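Local coordinates for protein glutathione S-transferase (Pseudomonas protegens, PDB 4IKH) that probably transfers glutathione to electrophilic substrates as a dimeric member of the glutathione S-transferase superfamily, and binds two glutathione molecules, at residues Asp78-Gly81 with Pro82-Pro86. Sequence-based numbering, arbitrary orientation.
Sequences DPHG and PGDQP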
# COMPACT_ATOMS: atom_id res chain seq x y z
N ASP A 78 14.36 15.25 -3.68
CA ASP A 78 14.04 16.42 -4.48
C ASP A 78 14.66 17.65 -3.82
O ASP A 78 14.24 18.06 -2.74
CB ASP A 78 12.52 16.57 -4.58
CG ASP A 78 12.10 17.77 -5.41
OD1 ASP A 78 12.95 18.33 -6.13
OD2 ASP A 78 10.91 18.14 -5.35
N PRO A 79 15.68 18.23 -4.48
CA PRO A 79 16.41 19.39 -3.93
C PRO A 79 15.44 20.54 -3.71
O PRO A 79 15.58 21.30 -2.76
CB PRO A 79 17.39 19.75 -5.05
CG PRO A 79 17.51 18.52 -5.88
CD PRO A 79 16.18 17.86 -5.82
N HIS A 80 14.46 20.65 -4.60
CA HIS A 80 13.47 21.71 -4.52
C HIS A 80 12.08 21.15 -4.22
O HIS A 80 11.18 21.20 -5.06
CB HIS A 80 13.47 22.52 -5.81
CG HIS A 80 14.81 23.12 -6.15
ND1 HIS A 80 15.24 24.32 -5.63
CD2 HIS A 80 15.80 22.68 -6.97
CE1 HIS A 80 16.44 24.60 -6.11
NE2 HIS A 80 16.80 23.62 -6.92
N GLY A 81 11.92 20.61 -3.01
CA GLY A 81 10.62 20.13 -2.55
C GLY A 81 9.77 21.29 -2.09
O GLY A 81 10.01 22.43 -2.49
N PRO A 82 8.76 21.01 -1.24
CA PRO A 82 7.89 22.05 -0.67
C PRO A 82 8.69 23.07 0.15
O PRO A 82 9.60 22.67 0.88
CB PRO A 82 6.96 21.26 0.26
CG PRO A 82 6.97 19.87 -0.28
CD PRO A 82 8.36 19.66 -0.82
N GLY A 83 8.35 24.36 0.04
CA GLY A 83 9.07 25.42 0.72
C GLY A 83 10.50 25.55 0.22
O GLY A 83 11.38 25.99 0.96
N ASP A 84 10.70 25.17 -1.04
CA ASP A 84 12.03 25.03 -1.66
C ASP A 84 13.09 24.46 -0.72
O ASP A 84 14.26 24.84 -0.77
CB ASP A 84 12.49 26.33 -2.31
CG ASP A 84 13.36 26.09 -3.54
OD1 ASP A 84 14.10 25.08 -3.55
OD2 ASP A 84 13.31 26.90 -4.49
N GLN A 85 12.66 23.55 0.15
CA GLN A 85 13.56 22.79 1.01
C GLN A 85 13.73 21.42 0.38
O GLN A 85 12.85 20.95 -0.35
CB GLN A 85 12.95 22.66 2.41
CG GLN A 85 12.76 23.98 3.14
CD GLN A 85 13.89 24.28 4.10
OE1 GLN A 85 14.61 23.38 4.54
NE2 GLN A 85 14.06 25.56 4.43
N PRO A 86 14.87 20.76 0.64
CA PRO A 86 15.06 19.42 0.08
C PRO A 86 14.13 18.41 0.73
O PRO A 86 13.81 18.55 1.91
CB PRO A 86 16.52 19.11 0.42
CG PRO A 86 17.15 20.43 0.74
CD PRO A 86 16.06 21.24 1.35
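Gly81 N donates to Gln85 O at 2.8 Å, a weak, bent backbone bond (129°) that draws together the two limbs of the loop joining the antiparallel strands 75-78 and 87-90 of the thioredoxin-like domain. Beside it, His80 and Asp84 run side by side in the same direction. The His80 CG lies anti to its carbonyl carbon (chi1 -57°), which brings ND1 alongside the carboxylate; OD1 reaches the ring edge near its plane, while ring and carboxylate planes stand 68° apart. His80 ND1 donates to Asp84 OD1; the modelled 2.5 Å is very short, so its exact length is doubtful. The other ring nitrogen, NE2, is hydrogen-bonded to Glu21, so acidic groups engage both nitrogens and would probably favour a protonated imidazole. With alanine at His80, Asp84 OD1 and Glu21 would probably both lose their imidazole partner, and the Asp84 side chain would be freer to turn. At the strand end, Asp78 OD1 accepts from His80 N at 3.2 Å, from above the carboxylate plane, forming an Asx turn; OD2 meets Tyr98 and Lys102. Pro86 CA makes CH...O contacts with Asp78 O (3.2 Å) and Pro79 O (3.4 Å), while Pro82 packs on Ser111 of the second subunit. At this surface turn, away from the glutathione sites, the imidazole thus joins the carboxylates of Glu21 and Asp84, supplementing a weak main-chain closure with polar side-chain links.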